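PDB 3O0H: glutathione reductase from Bartonella henselae, which probably catalyses the NADPH-dependent reduction of glutathione disulfide to two molecules of glutathione, using a bound FAD as the electron carrier. Local coordinates for residues Asp26-Val31 / Leu48-Ala53; Ile338-Cys343 / Pro356-Ile361. One frame throughout, in Å; residues are numbered along the deposited sequence.

Interaction 1: residues Asp26-Val31 / Leu48-Ala53; sequences DFDLFV and LGKRVA
The methyl group of Ala53 sits over one face of the Phe27 ring, its CB 3.5 Å from the ring centroid and 3° off the ring normal, a CH-pi contact. The same methyl meets the Phe30 ring obliquely at CD2, 3.8 Å away, and Tyr132 of the neighbouring strand packs on all three residues. Leu29 and Val52 lie side by side on the other face of the sheet, where helix 36-47 covers them with Ala45. Between the two layers runs the parallel pairing of strands 27-32 and 52-55: Ala53 N donates to Leu29 O at 2.9 Å, and Val31 N to Ala53 O at 2.8 Å. Arg51 O, two residues before Ala53, accepts from both Asp28 N and Leu29 N, the chain turning a corner at Asp28. There the Asp28 carboxylate, with CG beside its own backbone N (chi1 -63°), reaches back so that OD2 takes the Arg51 N-H at 2.8 Å in a nearly straight bond. Farther out, Arg51 bends at chi3 and lays its guanidinium across this corner, where NH2 hydrogen-bonds Phe25 O and NH1 makes a weak bond to Asp26 O; the salt bridge from NH2 to Asp28 OD1 is long, the carboxylate and guanidinium planes standing 85° apart. The start of this Rossmann-type beta-alpha-beta unit is fixed chiefly by backbone groups and the Asp28 carboxylate, while the Arg51 charge probably adds a looser tie.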
ATOM      1  N   ASP B  26      41.736  -0.982 -24.837  1.00 21.99           N
ATOM      2  CA  ASP B  26      41.601   0.310 -24.196  1.00 21.90           C
ATOM      3  C   ASP B  26      40.834   0.182 -22.879  1.00 20.88           C
ATOM      4  O   ASP B  26      41.142   0.876 -21.935  1.00 23.09           O
ATOM      5  CB  ASP B  26      40.872   1.343 -25.084  1.00 22.11           C
ATOM      6  CG  ASP B  26      41.610   1.664 -26.366  1.00 23.27           C
ATOM      7  OD1 ASP B  26      42.854   1.767 -26.344  1.00 22.47           O
ATOM      8  OD2 ASP B  26      40.918   1.776 -27.395  1.00 17.60           O
ATOM      9  N   PHE B  27      39.858  -0.714 -22.806  1.00 18.10           N
ATOM     10  CA  PHE B  27      39.055  -0.909 -21.584  1.00 17.40           C
ATOM     11  C   PHE B  27      38.822  -2.390 -21.317  1.00 17.28           C
ATOM     12  O   PHE B  27      38.804  -3.186 -22.243  1.00 16.90           O
ATOM     13  CB  PHE B  27      37.685  -0.207 -21.682  1.00 15.86           C
ATOM     14  CG  PHE B  27      37.771   1.241 -21.778  1.00 16.80           C
ATOM     15  CD1 PHE B  27      37.811   2.027 -20.632  1.00 17.67           C
ATOM     16  CD2 PHE B  27      37.834   1.860 -23.027  1.00 17.00           C
ATOM     17  CE1 PHE B  27      37.898   3.433 -20.726  1.00 21.52           C
ATOM     18  CE2 PHE B  27      37.971   3.268 -23.122  1.00 19.76           C
ATOM     19  CZ  PHE B  27      38.000   4.041 -21.989  1.00 21.45           C
ATOM     20  N   ASP B  28      38.615  -2.736 -20.042  1.00 17.35           N
ATOM     21  CA  ASP B  28      38.261  -4.113 -19.656  1.00 17.24           C
ATOM     22  C   ASP B  28      36.822  -4.432 -20.094  1.00 16.01           C
ATOM     23  O   ASP B  28      36.501  -5.570 -20.498  1.00 15.15           O
ATOM     24  CB  ASP B  28      38.369  -4.330 -18.141  1.00 17.04           C
ATOM     25  CG  ASP B  28      39.783  -4.151 -17.603  1.00 21.65           C
ATOM     26  OD1 ASP B  28      40.732  -4.630 -18.246  1.00 22.27           O
ATOM     27  OD2 ASP B  28      39.906  -3.518 -16.532  1.00 21.47           O
ATOM     28  N   LEU B  29      35.981  -3.399 -20.033  1.00 15.06           N
ATOM     29  CA  LEU B  29      34.576  -3.492 -20.352  1.00 14.59           C
ATOM     30  C   LEU B  29      34.095  -2.190 -20.962  1.00 13.72           C
ATOM     31  O   LEU B  29      34.322  -1.088 -20.400  1.00 14.24           O
ATOM     32  CB  LEU B  29      33.770  -3.751 -19.081  1.00 14.51           C
ATOM     33  CG  LEU B  29      32.251  -3.791 -19.239  1.00 15.10           C
ATOM     34  CD1 LEU B  29      31.835  -4.990 -20.077  1.00 15.22           C
ATOM     35  CD2 LEU B  29      31.622  -3.837 -17.850  1.00 14.21           C
ATOM     36  N   PHE B  30      33.384  -2.328 -22.073  1.00 13.26           N
ATOM     37  CA  PHE B  30      32.691  -1.222 -22.753  1.00 12.62           C
ATOM     38  C   PHE B  30      31.216  -1.552 -22.751  1.00 12.05           C
ATOM     39  O   PHE B  30      30.785  -2.574 -23.327  1.00 10.71           O
ATOM     40  CB  PHE B  30      33.174  -1.054 -24.194  1.00 12.96           C
ATOM     41  CG  PHE B  30      32.752   0.225 -24.858  1.00 13.45           C
ATOM     42  CD1 PHE B  30      31.444   0.412 -25.266  1.00 13.58           C
ATOM     43  CD2 PHE B  30      33.687   1.240 -25.106  1.00 16.12           C
ATOM     44  CE1 PHE B  30      31.045   1.590 -25.947  1.00 14.91           C
ATOM     45  CE2 PHE B  30      33.318   2.392 -25.732  1.00 16.86           C
ATOM     46  CZ  PHE B  30      31.968   2.581 -26.174  1.00 16.45           C
ATOM     47  N   VAL B  31      30.437  -0.642 -22.176  1.00 12.51           N
ATOM     48  CA  VAL B  31      28.982  -0.824 -22.078  1.00 11.73           C
ATOM     49  C   VAL B  31      28.301   0.092 -23.089  1.00 12.78           C
ATOM     50  O   VAL B  31      28.565   1.295 -23.104  1.00 12.13           O
ATOM     51  CB  VAL B  31      28.486  -0.564 -20.674  1.00 12.64           C
ATOM     52  CG1 VAL B  31      26.928  -0.760 -20.567  1.00 11.08           C
ATOM     53  CG2 VAL B  31      29.220  -1.483 -19.689  1.00  8.63           C
ATOM     54  N   LEU B  48      34.462  -2.531  -8.919  1.00 24.04           N
ATOM     55  CA  LEU B  48      35.369  -3.662  -8.771  1.00 25.25           C
ATOM     56  C   LEU B  48      36.794  -3.357  -9.227  1.00 26.12           C
ATOM     57  O   LEU B  48      37.652  -4.209  -9.146  1.00 26.45           O
ATOM     58  CB  LEU B  48      34.910  -4.894  -9.537  1.00 24.32           C
ATOM     59  CG  LEU B  48      33.597  -5.545  -9.139  1.00 25.01           C
ATOM     60  CD1 LEU B  48      33.366  -6.664 -10.154  1.00 25.37           C
ATOM     61  CD2 LEU B  48      33.625  -6.085  -7.723  1.00 28.88           C
ATOM     62  N   GLY B  49      37.047  -2.146  -9.703  1.00 26.04           N
ATOM     63  CA  GLY B  49      38.395  -1.771 -10.085  1.00 27.04           C
ATOM     64  C   GLY B  49      38.685  -2.045 -11.547  1.00 25.77           C
ATOM     65  O   GLY B  49      39.821  -1.946 -11.961  1.00 26.50           O
ATOM     66  N   LYS B  50      37.684  -2.418 -12.333  1.00 24.57           N
ATOM     67  CA  LYS B  50      37.924  -2.619 -13.796  1.00 23.34           C
ATOM     68  C   LYS B  50      37.956  -1.260 -14.493  1.00 22.53           C
ATOM     69  O   LYS B  50      37.426  -0.275 -13.973  1.00 20.97           O
ATOM     70  CB  LYS B  50      36.832  -3.463 -14.436  1.00 22.12           C
ATOM     71  CG  LYS B  50      36.631  -4.826 -13.811  1.00 27.15           C
ATOM     72  CD  LYS B  50      37.871  -5.683 -13.888  1.00 31.16           C
ATOM     73  CE  LYS B  50      37.658  -6.987 -13.163  1.00 36.24           C
ATOM     74  NZ  LYS B  50      38.910  -7.796 -13.197  1.00 37.99           N
ATOM     75  N   ARG B  51      38.630  -1.212 -15.633  1.00 21.50           N
ATOM     76  CA  ARG B  51      38.637  -0.029 -16.490  1.00 21.65           C
ATOM     77  C   ARG B  51      37.432  -0.143 -17.429  1.00 18.74           C
ATOM     78  O   ARG B  51      37.340  -1.050 -18.240  1.00 17.85           O
ATOM     79  CB  ARG B  51      39.952   0.054 -17.262  1.00 23.00           C
ATOM     80  CG  ARG B  51      41.166  -0.078 -16.356  1.00 29.16           C
ATOM     81  CD  ARG B  51      42.500  -0.178 -17.117  1.00 35.56           C
ATOM     82  NE  ARG B  51      42.463  -1.237 -18.126  1.00 38.63           N
ATOM     83  CZ  ARG B  51      42.588  -1.047 -19.441  1.00 42.00           C
ATOM     84  NH1 ARG B  51      42.828   0.171 -19.929  1.00 45.57           N
ATOM     85  NH2 ARG B  51      42.510  -2.090 -20.278  1.00 40.38           N
ATOM     86  N   VAL B  52      36.473   0.747 -17.264  1.00 18.43           N
ATOM     87  CA  VAL B  52      35.155   0.588 -17.910  1.00 16.76           C
ATOM     88  C   VAL B  52      34.827   1.887 -18.640  1.00 15.94           C
ATOM     89  O   VAL B  52      35.172   2.976 -18.171  1.00 17.65           O
ATOM     90  CB  VAL B  52      34.067   0.308 -16.834  1.00 16.96           C
ATOM     91  CG1 VAL B  52      32.685   0.157 -17.486  1.00 15.05           C
ATOM     92  CG2 VAL B  52      34.427  -0.887 -15.944  1.00 16.36           C
ATOM     93  N   ALA B  53      34.178   1.768 -19.778  1.00 14.56           N
ATOM     94  CA  ALA B  53      33.639   2.898 -20.533  1.00 14.49           C
ATOM     95  C   ALA B  53      32.181   2.625 -20.787  1.00 13.44           C
ATOM     96  O   ALA B  53      31.765   1.466 -20.842  1.00 12.82           O
ATOM     97  CB  ALA B  53      34.380   3.076 -21.887  1.00 13.99           C
TER

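Interaction 2: residues Ile338-Cys343 / Pro356-Ile361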
ATOM      1  N   ILE B 338      17.746  -4.271 -14.400  1.00 13.08           N
ATOM      2  CA  ILE B 338      18.683  -4.167 -13.247  1.00 12.85           C
ATOM      3  C   ILE B 338      19.121  -5.582 -12.795  1.00 13.84           C
ATOM      4  O   ILE B 338      20.322  -5.835 -12.543  1.00 13.09           O
ATOM      5  CB  ILE B 338      18.047  -3.308 -12.072  1.00 13.62           C
ATOM      6  CG1 ILE B 338      17.877  -1.832 -12.548  1.00 13.14           C
ATOM      7  CG2 ILE B 338      18.907  -3.427 -10.777  1.00 16.61           C
ATOM      8  CD1 ILE B 338      16.979  -0.903 -11.665  1.00 14.24           C
ATOM      9  N   HIS B 339      18.141  -6.475 -12.625  1.00 13.50           N
ATOM     10  CA  HIS B 339      18.366  -7.887 -12.286  1.00 14.17           C
ATOM     11  C   HIS B 339      19.358  -8.537 -13.257  1.00 14.53           C
ATOM     12  O   HIS B 339      20.354  -9.188 -12.833  1.00 14.44           O
ATOM     13  CB  HIS B 339      17.016  -8.621 -12.360  1.00 14.10           C
ATOM     14  CG  HIS B 339      17.079 -10.095 -12.047  1.00 18.17           C
ATOM     15  ND1 HIS B 339      17.298 -10.577 -10.772  1.00 23.23           N
ATOM     16  CD2 HIS B 339      16.926 -11.188 -12.838  1.00 20.29           C
ATOM     17  CE1 HIS B 339      17.306 -11.902 -10.798  1.00 25.23           C
ATOM     18  NE2 HIS B 339      17.088 -12.300 -12.037  1.00 22.17           N
ATOM     19  N   ASP B 340      19.087  -8.360 -14.555  1.00 13.59           N
ATOM     20  CA  ASP B 340      20.006  -8.847 -15.622  1.00 13.90           C
ATOM     21  C   ASP B 340      21.443  -8.330 -15.375  1.00 13.89           C
ATOM     22  O   ASP B 340      22.407  -9.084 -15.468  1.00 14.34           O
ATOM     23  CB  ASP B 340      19.574  -8.353 -16.990  1.00 12.41           C
ATOM     24  CG  ASP B 340      18.343  -9.080 -17.579  1.00 13.06           C
ATOM     25  OD1 ASP B 340      17.859 -10.066 -17.021  1.00 14.27           O
ATOM     26  OD2 ASP B 340      17.882  -8.629 -18.656  1.00 13.34           O
ATOM     27  N   ALA B 341      21.572  -7.030 -15.079  1.00 12.35           N
ATOM     28  CA  ALA B 341      22.884  -6.402 -14.866  1.00 13.28           C
ATOM     29  C   ALA B 341      23.608  -7.023 -13.707  1.00 15.19           C
ATOM     30  O   ALA B 341      24.814  -7.289 -13.792  1.00 14.82           O
ATOM     31  CB  ALA B 341      22.768  -4.845 -14.687  1.00 12.97           C
ATOM     32  N   MET B 342      22.873  -7.294 -12.622  1.00 16.17           N
ATOM     33  CA  MET B 342      23.477  -7.923 -11.461  1.00 17.89           C
ATOM     34  C   MET B 342      23.959  -9.318 -11.814  1.00 17.95           C
ATOM     35  O   MET B 342      25.027  -9.739 -11.360  1.00 19.13           O
ATOM     36  CB  MET B 342      22.506  -8.009 -10.275  1.00 18.78           C
ATOM     37  CG  MET B 342      21.868  -6.653  -9.830  1.00 22.27           C
ATOM     38  SD  MET B 342      23.080  -5.530  -9.147  1.00 32.81           S
ATOM     39  CE  MET B 342      23.156  -6.162  -7.436  1.00 34.12           C
ATOM     40  N   CYS B 343      23.152 -10.044 -12.579  1.00 16.93           N
ATOM     41  CA  CYS B 343      23.534 -11.388 -13.018  0.50 17.43           C
ATOM     42  C   CYS B 343      24.776 -11.328 -13.895  1.00 17.39           C
ATOM     43  O   CYS B 343      25.689 -12.153 -13.763  1.00 17.70           O
ATOM     44  CB  CYS B 343      22.369 -12.055 -13.763  0.50 16.89           C
ATOM     45  SG  CYS B 343      20.993 -12.440 -12.673  0.50 15.92           S
ATOM     46  N   PRO B 356      19.398 -15.599 -14.321  1.00 26.90           N
ATOM     47  CA  PRO B 356      18.245 -14.740 -14.083  1.00 25.11           C
ATOM     48  C   PRO B 356      16.975 -15.541 -13.821  1.00 24.71           C
ATOM     49  O   PRO B 356      16.864 -16.717 -14.195  1.00 25.37           O
ATOM     50  CB  PRO B 356      18.126 -13.938 -15.380  1.00 23.31           C
ATOM     51  CG  PRO B 356      18.797 -14.848 -16.439  1.00 24.39           C
ATOM     52  CD  PRO B 356      19.904 -15.494 -15.708  1.00 26.18           C
ATOM     53  N   ASP B 357      16.046 -14.902 -13.124  1.00 23.35           N
ATOM     54  CA  ASP B 357      14.817 -15.529 -12.698  1.00 22.27           C
ATOM     55  C   ASP B 357      13.656 -14.623 -13.096  1.00 20.53           C
ATOM     56  O   ASP B 357      13.464 -13.539 -12.500  1.00 20.36           O
ATOM     57  CB  ASP B 357      14.832 -15.682 -11.196  1.00 23.48           C
ATOM     58  CG  ASP B 357      13.535 -16.262 -10.646  1.00 23.47           C
ATOM     59  OD1 ASP B 357      12.604 -16.569 -11.425  1.00 22.63           O
ATOM     60  OD2 ASP B 357      13.452 -16.375  -9.415  1.00 22.72           O
ATOM     61  N   TYR B 358      12.909 -15.055 -14.108  1.00 19.27           N
ATOM     62  CA  TYR B 358      11.805 -14.275 -14.648  1.00 18.07           C
ATOM     63  C   TYR B 358      10.446 -14.910 -14.278  1.00 18.37           C
ATOM     64  O   TYR B 358       9.414 -14.613 -14.888  1.00 17.96           O
ATOM     65  CB  TYR B 358      11.939 -14.118 -16.183  1.00 18.20           C
ATOM     66  CG  TYR B 358      13.284 -13.549 -16.705  1.00 18.41           C
ATOM     67  CD1 TYR B 358      13.934 -12.476 -16.068  1.00 18.37           C
ATOM     68  CD2 TYR B 358      13.890 -14.080 -17.853  1.00 21.66           C
ATOM     69  CE1 TYR B 358      15.178 -11.981 -16.553  1.00 17.12           C
ATOM     70  CE2 TYR B 358      15.149 -13.582 -18.340  1.00 22.48           C
ATOM     71  CZ  TYR B 358      15.765 -12.507 -17.692  1.00 18.01           C
ATOM     72  OH  TYR B 358      16.998 -12.019 -18.124  1.00 16.93           O
ATOM     73  N   ASP B 359      10.444 -15.767 -13.272  1.00 18.93           N
ATOM     74  CA  ASP B 359       9.204 -16.344 -12.771  1.00 19.88           C
ATOM     75  C   ASP B 359       8.573 -15.442 -11.723  1.00 18.26           C
ATOM     76  O   ASP B 359       9.284 -14.848 -10.888  1.00 17.04           O
ATOM     77  CB  ASP B 359       9.492 -17.730 -12.179  1.00 22.92           C
ATOM     78  CG  ASP B 359       9.953 -18.714 -13.244  1.00 29.00           C
ATOM     79  OD1 ASP B 359       9.624 -18.458 -14.439  1.00 32.25           O
ATOM     80  OD2 ASP B 359      10.643 -19.721 -12.899  1.00 36.78           O
ATOM     81  N   LEU B 360       7.234 -15.381 -11.770  1.00 16.67           N
ATOM     82  CA  LEU B 360       6.396 -14.708 -10.784  1.00 16.54           C
ATOM     83  C   LEU B 360       6.785 -13.232 -10.620  1.00 15.43           C
ATOM     84  O   LEU B 360       6.821 -12.700  -9.507  1.00 16.15           O
ATOM     85  CB  LEU B 360       6.412 -15.458  -9.444  1.00 17.23           C
ATOM     86  CG  LEU B 360       5.716 -16.834  -9.382  1.00 18.94           C
ATOM     87  CD1 LEU B 360       6.003 -17.641  -8.069  1.00 20.64           C
ATOM     88  CD2 LEU B 360       4.238 -16.592  -9.526  1.00 19.83           C
ATOM     89  N   ILE B 361       7.063 -12.583 -11.734  1.00 14.03           N
ATOM     90  CA  ILE B 361       7.302 -11.138 -11.745  1.00 13.70           C
ATOM     91  C   ILE B 361       5.979 -10.375 -11.571  1.00 13.36           C
ATOM     92  O   ILE B 361       5.022 -10.597 -12.313  1.00 12.53           O
ATOM     93  CB  ILE B 361       7.977 -10.676 -13.065  1.00 13.39           C
ATOM     94  CG1 ILE B 361       9.335 -11.376 -13.258  1.00 14.19           C
ATOM     95  CG2 ILE B 361       8.150  -9.096 -13.065  1.00 12.47           C
ATOM     96  CD1 ILE B 361       9.969 -11.102 -14.634  1.00 13.97           C
TER
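Asp357 N donates to His339 NE2 at 3.0 Å, 16° out of the imidazole plane, so the histidine uses this ring nitrogen as an acceptor. The His339 CG stands opposite its own backbone N (chi1 180°), which carries the imidazole out from helix 334-349 to the loop. The Pro356 and His339 side chains cross at about a right angle, with Pro356 CA 3.4 Å from His339 NE2. In one of two modelled conformers, Cys343 SG rests over one imidazole face, offset toward the rim. On the next helix residue, Asp340 OD1 receives the Tyr358 hydroxyl; the modelled separation of Tyr358 OH and Asp340 OD1, 2.4 Å, is very short, and its exact value is best treated with caution. OD1 arrives at the edge of the phenol ring, near its plane, and the carboxylate plane is turned 67° from the ring. Asp340 OD2 accepts hydrogen bonds from His330 NE2 and the Gly325 backbone N. Beyond the proline, Asp357 OD1 accepts from Asp359 N to form an Asx turn, and OD2 makes a salt bridge to Lys444; Met456 of the second subunit packs on His339. His339 and Asp340 thus anchor the loop leading to strand 363-365 against the helix. Because NE2 accepts an amide N-H, His339 is probably neutral with its proton on ND1, and the two donors on OD2 would favour a charged Asp340 carboxylate.

Overall arrangement
Along the chain the two contacts come in series, interaction 1 near the N-terminus and interaction 2 some 285 residues later, with centres 23 Å apart and nearest atoms about 8 Å apart. Interaction 1 belongs to the parallel sheet of the FAD-binding domain; interaction 2 ties helix 334-349 to the loop leading into strand 363-365, an edge of the antiparallel sheet of the dimerisation domain. Helix 334-349 joins the two sites: Phe344 packs on Leu29 and Phe349 on Lys50, while helix 36-47 reaches Met342 through Arg40 and Leu44. The side chains of Phe30 and Asp340 each lie about 7 Å from FAD; both contacts therefore lie close to the cofactor, without these two side chains touching it.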